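Fucoxanthin chlorophyll a/c-binding protein Lhcq10 (Chaetoceros gracilis, PDB 6L4U) binds chlorophyll a, chlorophyll c1 and fucoxanthin, and probably serves as a light-harvesting antenna that passes excitation energy on to a photosystem. Local coordinates at residues 122-127 with 236-241; 167-172 with 181-186. All blocks are in the same frame, centred on the assembly; numbering follows the deposited sequence.

Contact 1 and contact 2 lie on opposite sides of the centre of the chain, their own centres 35 Å apart and their nearest atoms about 22 Å apart. Along the chain, contact 2 is nested within the loop that contact 1 closes. Contact 1 sets a loop against the start of a short helix region, contact 2 joins two loops, each beside a pigment. At contact 1, residues 122-127 hold a hydroxyl of fucoxanthin while residues 236-241 pack on their other flank. At contact 2, residues 167-172 and 181-186 border the same chlorophyll c1, and Leu-184 and Tyr-185 also belong to a chlorophyll a pocket. Packing dominates contact 1, whereas contact 2 adds a weak amide-amide bond.

Contact 1: 122-127 with 236-241; sequences AGSPPE and VVPHYD. With A86 ((3S,3'S,5R,5'R,6S,6'R,8'R)-3,5'-dihydroxy-8-oxo-6',7'-didehydro-5,5',6,6',7,8-hexahydro-5,6-epoxy-beta,beta-caroten-3'- yl acetate), chain B.
Tyr-240 carries the contact, its ring meeting Pro-126 over one face and Glu-127 at an edge. Pro-126 CB sits 3.9 Å from the centroid of the Tyr-240 ring and 22° off the ring normal, a CH-pi contact displaced toward the CG end of the ring, where CB comes within 3.6 Å of Tyr-240 CG. Glu-127 CG lies at the ring edge, near its plane, and the bend at chi2 (105°) turns CD back to 3.5 Å from Tyr-240 CD1. The carboxylate stands almost perpendicular to the ring, at 86°, and its OE2 lies 3.3 Å from Tyr-240 CA. A second, smaller touch is tight: Ser-124 OG reaches 3.1 Å from Pro-238 CG, against the flank of that proline ring.

Behind these side chains, Glu-127 N donates to Ser-124 O at 2.6 Å, closing the turn that leads into the short helix 125-130. Glu-127 OE1 crowds the same carbonyl oxygen without bonding to it, and two acceptors so close would probably raise the acid's pKa. On the side away from Tyr-240, the carbonyl of Pro-125 accepts a hydrogen bond from fucoxanthin O2, 2.8 Å from Pro-125 O. The pigment is also hydrogen-bonded to Tyr-58 OH, which gives the carotenoid a second polar anchor on the protein.

The phenol of Tyr-240 is anchored by a hydrogen bond between its OH and Asp-130 OD2, at the far end of helix 125-130. Gln-224, just past helix 196-223, touches Pro-126 and Pro-238 and pairs with the backbone of Asp-241. Pro-125 and Pro-126 rest on Tyr-98 of helix 73-102, so the contact fastens the loop following helix 196-223 to the short helix 125-130 beside the end of helix 73-102.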
ATOM      1  N   ALA Z 122     103.801 -20.611  35.399  1.00 67.71           N
ATOM      2  CA  ALA Z 122     102.749 -21.055  36.306  1.00 67.71           C
ATOM      3  C   ALA Z 122     103.105 -22.310  37.101  1.00 67.71           C
ATOM      4  O   ALA Z 122     102.980 -22.264  38.331  1.00 67.71           O
ATOM      5  CB  ALA Z 122     101.405 -21.217  35.559  1.00 67.71           C
ATOM      6  N   GLY Z 123     103.561 -23.438  36.509  1.00 66.02           N
ATOM      7  CA  GLY Z 123     103.824 -23.800  35.109  1.00 66.02           C
ATOM      8  C   GLY Z 123     102.662 -24.612  34.564  1.00 66.02           C
ATOM      9  O   GLY Z 123     101.721 -24.034  34.021  1.00 66.02           O
ATOM     10  N   SER Z 124     102.787 -25.949  34.632  1.00 71.46           N
ATOM     11  CA  SER Z 124     101.658 -26.853  34.806  1.00 71.46           C
ATOM     12  C   SER Z 124     100.761 -26.830  33.560  1.00 71.46           C
ATOM     13  O   SER Z 124      99.714 -26.174  33.590  1.00 71.46           O
ATOM     14  CB  SER Z 124     100.912 -26.338  36.034  1.00 71.46           C
ATOM     15  OG  SER Z 124     101.364 -26.949  37.206  1.00 71.46           O
ATOM     16  N   PRO Z 125     101.156 -27.491  32.464  1.00 77.05           N
ATOM     17  CA  PRO Z 125     100.789 -27.057  31.065  1.00 77.05           C
ATOM     18  C   PRO Z 125      99.300 -26.898  30.757  1.00 77.05           C
ATOM     19  O   PRO Z 125      98.971 -26.114  29.854  1.00 77.05           O
ATOM     20  CB  PRO Z 125     101.426 -28.147  30.179  1.00 77.05           C
ATOM     21  CG  PRO Z 125     101.930 -29.215  31.108  1.00 77.05           C
ATOM     22  CD  PRO Z 125     102.115 -28.607  32.459  1.00 77.05           C
ATOM     23  N   PRO Z 126      98.357 -27.592  31.425  1.00 76.34           N
ATOM     24  CA  PRO Z 126      96.951 -27.155  31.278  1.00 76.34           C
ATOM     25  C   PRO Z 126      96.663 -25.751  31.797  1.00 76.34           C
ATOM     26  O   PRO Z 126      95.822 -25.055  31.216  1.00 76.34           O
ATOM     27  CB  PRO Z 126      96.159 -28.216  32.058  1.00 76.34           C
ATOM     28  CG  PRO Z 126      97.147 -29.052  32.716  1.00 76.34           C
ATOM     29  CD  PRO Z 126      98.366 -28.990  31.893  1.00 76.34           C
ATOM     30  N   GLU Z 127      97.323 -25.312  32.870  1.00 77.95           N
ATOM     31  CA  GLU Z 127      97.276 -23.899  33.241  1.00 77.95           C
ATOM     32  C   GLU Z 127      97.976 -23.031  32.217  1.00 77.95           C
ATOM     33  O   GLU Z 127      97.624 -21.853  32.076  1.00 77.95           O
ATOM     34  CB  GLU Z 127      97.896 -23.736  34.627  1.00 77.95           C
ATOM     35  CG  GLU Z 127      96.895 -23.928  35.731  1.00 77.95           C
ATOM     36  CD  GLU Z 127      97.076 -25.260  36.405  1.00 77.95           C
ATOM     37  OE1 GLU Z 127      97.669 -26.148  35.754  1.00 77.95           O
ATOM     38  OE2 GLU Z 127      96.588 -25.450  37.534  1.00 77.95           O
ATOM     39  N   VAL Z 236     103.030 -36.642  40.935  1.00 70.44           N
ATOM     40  CA  VAL Z 236     103.773 -35.995  39.861  1.00 70.44           C
ATOM     41  C   VAL Z 236     102.944 -34.886  39.226  1.00 70.44           C
ATOM     42  O   VAL Z 236     103.469 -33.826  38.861  1.00 70.44           O
ATOM     43  CB  VAL Z 236     104.207 -37.061  38.835  1.00 70.44           C
ATOM     44  CG1 VAL Z 236     104.978 -36.441  37.681  1.00 70.44           C
ATOM     45  CG2 VAL Z 236     105.039 -38.137  39.516  1.00 70.44           C
ATOM     46  N   VAL Z 237     101.639 -35.083  39.136  1.00 71.49           N
ATOM     47  CA  VAL Z 237     100.763 -34.243  38.327  1.00 71.49           C
ATOM     48  C   VAL Z 237     100.084 -33.212  39.227  1.00 71.49           C
ATOM     49  O   VAL Z 237      99.467 -33.595  40.230  1.00 71.49           O
ATOM     50  CB  VAL Z 237      99.733 -35.104  37.583  1.00 71.49           C
ATOM     51  CG1 VAL Z 237      98.810 -34.255  36.830  1.00 71.49           C
ATOM     52  CG2 VAL Z 237     100.436 -36.074  36.641  1.00 71.49           C
ATOM     53  N   PRO Z 238     100.161 -31.914  38.901  1.00 70.46           N
ATOM     54  CA  PRO Z 238      99.836 -30.861  39.879  1.00 70.46           C
ATOM     55  C   PRO Z 238      98.389 -30.379  39.975  1.00 70.46           C
ATOM     56  O   PRO Z 238      98.186 -29.268  40.479  1.00 70.46           O
ATOM     57  CB  PRO Z 238     100.743 -29.711  39.433  1.00 70.46           C
ATOM     58  CG  PRO Z 238     100.879 -29.931  37.980  1.00 70.46           C
ATOM     59  CD  PRO Z 238     100.905 -31.380  37.747  1.00 70.46           C
ATOM     60  N   HIS Z 239      97.405 -31.151  39.491  1.00 76.99           N
ATOM     61  CA  HIS Z 239      95.970 -30.944  39.763  1.00 76.99           C
ATOM     62  C   HIS Z 239      95.462 -29.588  39.248  1.00 76.99           C
ATOM     63  O   HIS Z 239      95.223 -28.648  40.011  1.00 76.99           O
ATOM     64  CB  HIS Z 239      95.658 -31.112  41.257  1.00 76.99           C
ATOM     65  CG  HIS Z 239      94.197 -31.237  41.554  1.00 76.99           C
ATOM     66  ND1 HIS Z 239      93.669 -31.018  42.808  1.00 76.99           N
ATOM     67  CD2 HIS Z 239      93.153 -31.568  40.758  1.00 76.99           C
ATOM     68  CE1 HIS Z 239      92.361 -31.201  42.770  1.00 76.99           C
ATOM     69  NE2 HIS Z 239      92.021 -31.531  41.537  1.00 76.99           N
ATOM     70  N   TYR Z 240      95.360 -29.509  37.912  1.00 77.72           N
ATOM     71  CA  TYR Z 240      94.909 -28.290  37.236  1.00 77.72           C
ATOM     72  C   TYR Z 240      93.502 -27.866  37.646  1.00 77.72           C
ATOM     73  O   TYR Z 240      93.242 -26.658  37.718  1.00 77.72           O
ATOM     74  CB  TYR Z 240      94.986 -28.478  35.720  1.00 77.72           C
ATOM     75  CG  TYR Z 240      94.034 -27.654  34.886  1.00 77.72           C
ATOM     76  CD1 TYR Z 240      94.265 -26.301  34.659  1.00 77.72           C
ATOM     77  CD2 TYR Z 240      92.925 -28.241  34.290  1.00 77.72           C
ATOM     78  CE1 TYR Z 240      93.403 -25.551  33.879  1.00 77.72           C
ATOM     79  CE2 TYR Z 240      92.062 -27.505  33.513  1.00 77.72           C
ATOM     80  CZ  TYR Z 240      92.302 -26.161  33.309  1.00 77.72           C
ATOM     81  OH  TYR Z 240      91.438 -25.425  32.531  1.00 77.72           O
ATOM     82  N   ASP Z 241      92.575 -28.829  37.848  1.00 77.19           N
ATOM     83  CA  ASP Z 241      91.349 -28.596  38.636  1.00 77.19           C
ATOM     84  C   ASP Z 241      90.417 -27.520  38.052  1.00 77.19           C
ATOM     85  O   ASP Z 241      89.565 -26.954  38.739  1.00 77.19           O
ATOM     86  CB  ASP Z 241      91.865 -28.465  40.086  1.00 77.19           C
ATOM     87  CG  ASP Z 241      91.986 -27.073  40.665  1.00 77.19           C
ATOM     88  OD1 ASP Z 241      91.916 -25.987  40.072  1.00 77.19           O
ATOM     89  OD2 ASP Z 241      92.685 -27.115  41.700  1.00 77.19           O
TER
HETATM   90  C   A86 B 315      92.010 -42.089  25.500  1.00 86.03           C
HETATM   91  O   A86 B 315      95.817 -30.295  22.610  1.00 86.03           O
HETATM   92  C1  A86 B 315      91.425 -41.838  24.078  1.00 86.03           C
HETATM   93  C10 A86 B 315      95.496 -32.909  23.461  1.00 86.03           C
HETATM   94  C11 A86 B 315      96.778 -32.272  23.244  1.00 86.03           C
HETATM   95  C12 A86 B 315      98.057 -33.055  23.086  1.00 86.03           C
HETATM   96  C13 A86 B 315      96.730 -30.788  23.166  1.00 86.03           C
HETATM   97  C14 A86 B 315      97.885 -29.785  23.846  1.00 86.03           C
HETATM   98  C15 A86 B 315      98.143 -29.982  25.381  1.00 86.03           C
HETATM   99  C16 A86 B 315      97.374 -29.109  26.365  1.00 86.03           C
HETATM  100  C17 A86 B 315      98.007 -27.742  26.607  1.00 86.03           C
HETATM  101  C18 A86 B 315      99.373 -27.865  27.093  1.00 86.03           C
HETATM  102  C19 A86 B 315     100.268 -28.653  26.074  1.00 86.03           C
HETATM  103  C2  A86 B 315      91.601 -40.649  23.345  1.00 86.03           C
HETATM  104  C20 A86 B 315      99.604 -30.074  25.684  1.00 86.03           C
HETATM  105  C21 A86 B 315     100.536 -30.518  24.490  1.00 86.03           C
HETATM  106  C22 A86 B 315      95.925 -28.812  25.883  1.00 86.03           C
HETATM  107  C23 A86 B 315      97.222 -29.861  27.678  1.00 86.03           C
HETATM  108  C24 A86 B 315      90.605 -42.878  23.370  1.00 86.03           C
HETATM  109  C25 A86 B 315      89.687 -43.720  24.037  1.00 86.03           C
HETATM  110  C26 A86 B 315      88.880 -44.750  23.059  1.00 86.03           C
HETATM  111  C27 A86 B 315      88.803 -46.130  23.318  1.00 86.03           C
HETATM  112  C28 A86 B 315      89.458 -46.724  24.508  1.00 86.03           C
HETATM  113  C29 A86 B 315      87.978 -47.033  22.280  1.00 86.03           C
HETATM  114  C3  A86 B 315      92.312 -39.447  23.774  1.00 86.03           C
HETATM  115  C30 A86 B 315      87.611 -48.377  22.707  1.00 86.03           C
HETATM  116  C31 A86 B 315      87.279 -49.687  23.166  1.00 86.03           C
HETATM  117  C32 A86 B 315      86.161 -49.894  24.224  1.00 86.03           C
HETATM  118  C33 A86 B 315      86.488 -50.798  25.434  1.00 86.03           C
HETATM  119  C34 A86 B 315      87.565 -51.871  25.204  1.00 86.03           C
HETATM  120  C35 A86 B 315      88.774 -51.304  24.438  1.00 86.03           C
HETATM  121  C36 A86 B 315      88.307 -50.824  23.059  1.00 86.03           C
HETATM  122  C37 A86 B 315      89.532 -50.323  22.267  1.00 86.03           C
HETATM  123  C38 A86 B 315      87.555 -53.666  26.801  1.00 86.03           C
HETATM  124  C39 A86 B 315      87.772 -54.214  28.240  1.00 86.03           C
HETATM  125  C4  A86 B 315      93.069 -38.764  22.816  1.00 86.03           C
HETATM  126  C40 A86 B 315      85.752 -48.502  24.781  1.00 86.03           C
HETATM  127  C41 A86 B 315      84.933 -50.497  23.496  1.00 86.03           C
HETATM  128  C5  A86 B 315      93.830 -37.356  23.246  1.00 86.03           C
HETATM  129  C6  A86 B 315      93.634 -36.310  22.334  1.00 86.03           C
HETATM  130  C7  A86 B 315      92.754 -36.556  21.030  1.00 86.03           C
HETATM  131  C8  A86 B 315      94.233 -34.839  22.570  1.00 86.03           C
HETATM  132  C9  A86 B 315      95.236 -34.429  23.554  1.00 86.03           C
HETATM  133  O1  A86 B 315      98.730 -31.259  25.838  1.00 86.03           O
HETATM  134  O2  A86 B 315      99.911 -26.574  27.271  1.00 86.03           O
HETATM  135  O3  A86 B 315      87.743 -51.901  22.359  1.00 86.03           O
HETATM  136  O4  A86 B 315      88.015 -52.345  26.450  1.00 86.03           O
HETATM  137  O5  A86 B 315      87.014 -54.330  25.999  1.00 86.03           O

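Contact 2: 167-172 with 181-186. With KC1 (Chlorophyll c1), chain C.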
ATOM      1  N   PHE Z 167      98.393 -37.002   4.512  1.00 71.60           N
ATOM      2  CA  PHE Z 167      98.191 -35.580   4.304  1.00 71.60           C
ATOM      3  C   PHE Z 167      98.586 -35.218   2.879  1.00 71.60           C
ATOM      4  O   PHE Z 167      99.692 -35.558   2.443  1.00 71.60           O
ATOM      5  CB  PHE Z 167      98.998 -34.755   5.292  1.00 71.60           C
ATOM      6  CG  PHE Z 167      98.392 -33.423   5.598  1.00 71.60           C
ATOM      7  CD1 PHE Z 167      98.728 -32.306   4.851  1.00 71.60           C
ATOM      8  CD2 PHE Z 167      97.482 -33.285   6.630  1.00 71.60           C
ATOM      9  CE1 PHE Z 167      98.167 -31.074   5.131  1.00 71.60           C
ATOM     10  CE2 PHE Z 167      96.920 -32.059   6.915  1.00 71.60           C
ATOM     11  CZ  PHE Z 167      97.263 -30.953   6.165  1.00 71.60           C
ATOM     12  N   PRO Z 168      97.708 -34.567   2.122  1.00 71.80           N
ATOM     13  CA  PRO Z 168      98.070 -34.144   0.767  1.00 71.80           C
ATOM     14  C   PRO Z 168      99.124 -33.053   0.805  1.00 71.80           C
ATOM     15  O   PRO Z 168      99.094 -32.168   1.664  1.00 71.80           O
ATOM     16  CB  PRO Z 168      96.748 -33.624   0.196  1.00 71.80           C
ATOM     17  CG  PRO Z 168      95.925 -33.293   1.406  1.00 71.80           C
ATOM     18  CD  PRO Z 168      96.302 -34.277   2.445  1.00 71.80           C
ATOM     19  N   ASN Z 169     100.087 -33.142  -0.108  1.00 75.23           N
ATOM     20  CA  ASN Z 169     101.087 -32.091  -0.166  1.00 75.23           C
ATOM     21  C   ASN Z 169     100.610 -30.761  -0.718  1.00 75.23           C
ATOM     22  O   ASN Z 169      99.720 -30.678  -1.565  1.00 75.23           O
ATOM     23  CB  ASN Z 169     102.406 -32.499  -0.835  1.00 75.23           C
ATOM     24  CG  ASN Z 169     102.830 -33.927  -0.592  1.00 75.23           C
ATOM     25  OD1 ASN Z 169     102.330 -34.921  -1.096  1.00 75.23           O
ATOM     26  ND2 ASN Z 169     103.691 -34.007   0.418  1.00 75.23           N
ATOM     27  N   PHE Z 170     101.213 -29.702  -0.166  1.00 75.36           N
ATOM     28  CA  PHE Z 170     100.871 -28.329  -0.506  1.00 75.36           C
ATOM     29  C   PHE Z 170     101.325 -27.944  -1.905  1.00 75.36           C
ATOM     30  O   PHE Z 170     100.771 -26.999  -2.475  1.00 75.36           O
ATOM     31  CB  PHE Z 170     101.496 -27.365   0.503  1.00 75.36           C
ATOM     32  CG  PHE Z 170     100.829 -27.362   1.845  1.00 75.36           C
ATOM     33  CD1 PHE Z 170      99.462 -27.546   1.959  1.00 75.36           C
ATOM     34  CD2 PHE Z 170     101.573 -27.156   2.998  1.00 75.36           C
ATOM     35  CE1 PHE Z 170      98.849 -27.539   3.200  1.00 75.36           C
ATOM     36  CE2 PHE Z 170     100.968 -27.148   4.241  1.00 75.36           C
ATOM     37  CZ  PHE Z 170      99.605 -27.339   4.342  1.00 75.36           C
ATOM     38  N   SER Z 171     102.353 -28.616  -2.445  1.00 71.06           N
ATOM     39  CA  SER Z 171     102.774 -28.412  -3.832  1.00 71.06           C
ATOM     40  C   SER Z 171     101.698 -28.670  -4.861  1.00 71.06           C
ATOM     41  O   SER Z 171     101.694 -28.012  -5.909  1.00 71.06           O
ATOM     42  CB  SER Z 171     103.956 -29.298  -4.198  1.00 71.06           C
ATOM     43  OG  SER Z 171     104.772 -28.683  -5.167  1.00 71.06           O
ATOM     44  N   ASP Z 172     100.847 -29.660  -4.638  1.00 71.70           N
ATOM     45  CA  ASP Z 172      99.867 -29.966  -5.654  1.00 71.70           C
ATOM     46  C   ASP Z 172      98.524 -29.326  -5.297  1.00 71.70           C
ATOM     47  O   ASP Z 172      98.453 -28.399  -4.481  1.00 71.70           O
ATOM     48  CB  ASP Z 172      99.717 -31.470  -5.920  1.00 71.70           C
ATOM     49  CG  ASP Z 172     101.037 -32.224  -5.945  1.00 71.70           C
ATOM     50  OD1 ASP Z 172     101.668 -32.485  -4.908  1.00 71.70           O
ATOM     51  OD2 ASP Z 172     101.614 -32.237  -7.048  1.00 71.70           O
ATOM     52  N   PRO Z 181     106.963 -23.105   0.408  1.00 72.55           N
ATOM     53  CA  PRO Z 181     108.133 -23.932   0.066  1.00 72.55           C
ATOM     54  C   PRO Z 181     108.029 -25.399   0.461  1.00 72.55           C
ATOM     55  O   PRO Z 181     108.270 -26.280  -0.370  1.00 72.55           O
ATOM     56  CB  PRO Z 181     109.278 -23.245   0.825  1.00 72.55           C
ATOM     57  CG  PRO Z 181     108.619 -22.440   1.888  1.00 72.55           C
ATOM     58  CD  PRO Z 181     107.336 -21.981   1.285  1.00 72.55           C
ATOM     59  N   LEU Z 182     107.682 -25.676   1.711  1.00 78.26           N
ATOM     60  CA  LEU Z 182     107.756 -27.027   2.245  1.00 78.26           C
ATOM     61  C   LEU Z 182     106.383 -27.683   2.313  1.00 78.26           C
ATOM     62  O   LEU Z 182     105.340 -27.038   2.182  1.00 78.26           O
ATOM     63  CB  LEU Z 182     108.400 -27.030   3.633  1.00 78.26           C
ATOM     64  CG  LEU Z 182     109.751 -26.344   3.791  1.00 78.26           C
ATOM     65  CD1 LEU Z 182     110.168 -26.317   5.251  1.00 78.26           C
ATOM     66  CD2 LEU Z 182     110.786 -27.048   2.935  1.00 78.26           C
ATOM     67  N   ASN Z 183     106.402 -28.995   2.522  1.00 79.79           N
ATOM     68  CA  ASN Z 183     105.208 -29.789   2.749  1.00 79.79           C
ATOM     69  C   ASN Z 183     105.125 -30.180   4.216  1.00 79.79           C
ATOM     70  O   ASN Z 183     106.080 -30.032   4.980  1.00 79.79           O
ATOM     71  CB  ASN Z 183     105.208 -31.033   1.859  1.00 79.79           C
ATOM     72  CG  ASN Z 183     104.990 -30.699   0.410  1.00 79.79           C
ATOM     73  OD1 ASN Z 183     105.397 -31.445  -0.480  1.00 79.79           O
ATOM     74  ND2 ASN Z 183     104.319 -29.582   0.156  1.00 79.79           N
ATOM     75  N   LEU Z 184     103.956 -30.686   4.608  1.00 84.42           N
ATOM     76  CA  LEU Z 184     103.744 -31.011   6.014  1.00 84.42           C
ATOM     77  C   LEU Z 184     104.404 -32.333   6.388  1.00 84.42           C
ATOM     78  O   LEU Z 184     104.959 -32.464   7.485  1.00 84.42           O
ATOM     79  CB  LEU Z 184     102.248 -31.053   6.321  1.00 84.42           C
ATOM     80  CG  LEU Z 184     101.891 -31.170   7.803  1.00 84.42           C
ATOM     81  CD1 LEU Z 184     102.312 -29.911   8.543  1.00 84.42           C
ATOM     82  CD2 LEU Z 184     100.411 -31.444   7.997  1.00 84.42           C
ATOM     83  N   TYR Z 185     104.372 -33.315   5.488  1.00 88.25           N
ATOM     84  CA  TYR Z 185     104.902 -34.644   5.779  1.00 88.25           C
ATOM     85  C   TYR Z 185     106.403 -34.728   5.507  1.00 88.25           C
ATOM     86  O   TYR Z 185     107.175 -35.124   6.383  1.00 88.25           O
ATOM     87  CB  TYR Z 185     104.124 -35.693   4.973  1.00 88.25           C
ATOM     88  CG  TYR Z 185     104.628 -37.124   5.067  1.00 88.25           C
ATOM     89  CD1 TYR Z 185     105.104 -37.658   6.266  1.00 88.25           C
ATOM     90  CD2 TYR Z 185     104.601 -37.948   3.952  1.00 88.25           C
ATOM     91  CE1 TYR Z 185     105.572 -38.950   6.332  1.00 88.25           C
ATOM     92  CE2 TYR Z 185     105.048 -39.248   4.015  1.00 88.25           C
ATOM     93  CZ  TYR Z 185     105.525 -39.748   5.209  1.00 88.25           C
ATOM     94  OH  TYR Z 185     105.972 -41.048   5.279  1.00 88.25           O
ATOM     95  N   ASP Z 186     106.836 -34.393   4.296  1.00 81.43           N
ATOM     96  CA  ASP Z 186     108.251 -34.470   3.938  1.00 81.43           C
ATOM     97  C   ASP Z 186     108.724 -33.082   3.524  1.00 81.43           C
ATOM     98  O   ASP Z 186     108.782 -32.766   2.327  1.00 81.43           O
ATOM     99  CB  ASP Z 186     108.493 -35.500   2.837  1.00 81.43           C
ATOM    100  CG  ASP Z 186     108.514 -36.921   3.368  1.00 81.43           C
ATOM    101  OD1 ASP Z 186     108.344 -37.099   4.592  1.00 81.43           O
ATOM    102  OD2 ASP Z 186     108.697 -37.858   2.563  1.00 81.43           O
TER
HETATM  103  NB  KC1 C 306     104.296 -41.692  11.855  1.00 84.60           N
HETATM  104  ND  KC1 C 306     102.482 -38.777   9.695  1.00 84.60           N
HETATM  105  C1A KC1 C 306     103.378 -41.172   7.787  1.00 84.60           C
HETATM  106  C1B KC1 C 306     104.877 -42.798  11.411  1.00 84.60           C
HETATM  107  C1C KC1 C 306     103.373 -39.321  13.541  1.00 84.60           C
HETATM  108  C1D KC1 C 306     101.824 -37.533   9.950  1.00 84.60           C
HETATM  109  C2A KC1 C 306     103.820 -42.210   6.777  1.00 84.60           C
HETATM  110  C2B KC1 C 306     105.511 -43.641  12.440  1.00 84.60           C
HETATM  111  C2C KC1 C 306     103.278 -38.186  14.489  1.00 84.60           C
HETATM  112  C2D KC1 C 306     101.158 -36.908   8.787  1.00 84.60           C
HETATM  113  C3A KC1 C 306     104.536 -43.214   7.657  1.00 84.60           C
HETATM  114  C3B KC1 C 306     105.249 -42.880  13.675  1.00 84.60           C
HETATM  115  C3C KC1 C 306     102.641 -37.114  13.714  1.00 84.60           C
HETATM  116  C3D KC1 C 306     101.469 -37.922   7.741  1.00 84.60           C
HETATM  117  C4A KC1 C 306     104.354 -42.549   8.981  1.00 84.60           C
HETATM  118  C4B KC1 C 306     104.481 -41.682  13.184  1.00 84.60           C
HETATM  119  C4C KC1 C 306     102.473 -37.766  12.380  1.00 84.60           C
HETATM  120  C4D KC1 C 306     102.194 -38.936   8.350  1.00 84.60           C
HETATM  121  CAA KC1 C 306     104.873 -41.695   5.794  1.00 84.60           C
HETATM  122  CAB KC1 C 306     105.707 -43.327  15.019  1.00 84.60           C
HETATM  123  CAC KC1 C 306     102.346 -35.713  14.226  1.00 84.60           C
HETATM  124  CAD KC1 C 306     101.305 -38.282   6.309  1.00 84.60           C
HETATM  125  CBA KC1 C 306     105.175 -42.739   4.726  1.00 84.60           C
HETATM  126  CBB KC1 C 306     105.604 -42.674  16.152  1.00 84.60           C
HETATM  127  CBC KC1 C 306     100.888 -35.328  14.281  1.00 84.60           C
HETATM  128  CBD KC1 C 306     101.993 -39.559   6.064  1.00 84.60           C
HETATM  129  CED KC1 C 306      99.545 -42.446   5.449  1.00 84.60           C
HETATM  130  CGA KC1 C 306     103.915 -43.220   4.042  1.00 84.60           C
HETATM  131  CGD KC1 C 306     101.085 -40.546   5.404  1.00 84.60           C
HETATM  132  CHA KC1 C 306     102.578 -39.969   7.375  1.00 84.60           C
HETATM  133  CHB KC1 C 306     104.889 -43.196  10.005  1.00 84.60           C
HETATM  134  CHC KC1 C 306     103.970 -40.584  14.023  1.00 84.60           C
HETATM  135  CHD KC1 C 306     101.856 -36.969  11.298  1.00 84.60           C
HETATM  136  CMA KC1 C 306     103.855 -44.569   7.644  1.00 84.60           C
HETATM  137  CMB KC1 C 306     106.241 -44.936  12.266  1.00 84.60           C
HETATM  138  CMC KC1 C 306     103.705 -38.105  15.922  1.00 84.60           C
HETATM  139  CMD KC1 C 306     100.366 -35.651   8.564  1.00 84.60           C
HETATM  140  NA  KC1 C 306     103.690 -41.393   9.012  1.00 84.60           N
HETATM  141  NC  KC1 C 306     102.908 -39.059  12.305  1.00 84.60           N
HETATM  142  O1A KC1 C 306     103.472 -44.339   4.252  1.00 84.60           O
HETATM  143  O1D KC1 C 306     101.016 -40.578   4.188  1.00 84.60           O
HETATM  144  O2A KC1 C 306     103.222 -42.357   3.101  1.00 84.60           O
HETATM  145  O2D KC1 C 306     100.296 -41.485   6.172  1.00 84.60           O
HETATM  146  OBD KC1 C 306     100.677 -37.603   5.421  1.00 84.60           O
HETATM  147 MG   KC1 C 306     103.549 -40.186  10.698  1.00 84.60          MG
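Two irregular loop segments run antiparallel, closest where the CA atoms of Asn-169 and Asn-183 stand 5.5 Å apart. Leu-184 CD2 sits almost exactly above the centre of the Phe-167 ring, 3.4 Å from its centroid and 1° off the normal, a close CH-pi contact. Phe-167 presents this face with CG anti to the backbone N (chi1 -152°), and Leu-147 and Ser-151 of helix 137-153 touch its side chain. The Asn-169 and Asn-183 side chains cross at about a right angle, and Asn-169 ND2 donates a weak, bent bond to Asn-183 OD1 (3.2 Å, 125°). An alanine at Phe-167 would remove the ring under Leu-184 CD2 and would probably loosen the packing of this loop against helix 137-153.

Chlorophyll c1 closes the contact's end: Phe-167 N donates to its OBD at 2.5 Å, and the Tyr-185 ring lies with one face over CBD. Tyr-185 OH is modelled 1.4 Å from chlorophyll CAA and 1.9 Å from CBA, possibly model overlap, not an established bond. With the Asn-183 amide as modelled, ND2 faces Phe-170 N at 3.1 Å, donor to donor, so polar pairing looks weak and cohesion probably rests mainly on apolar packing and the pigment.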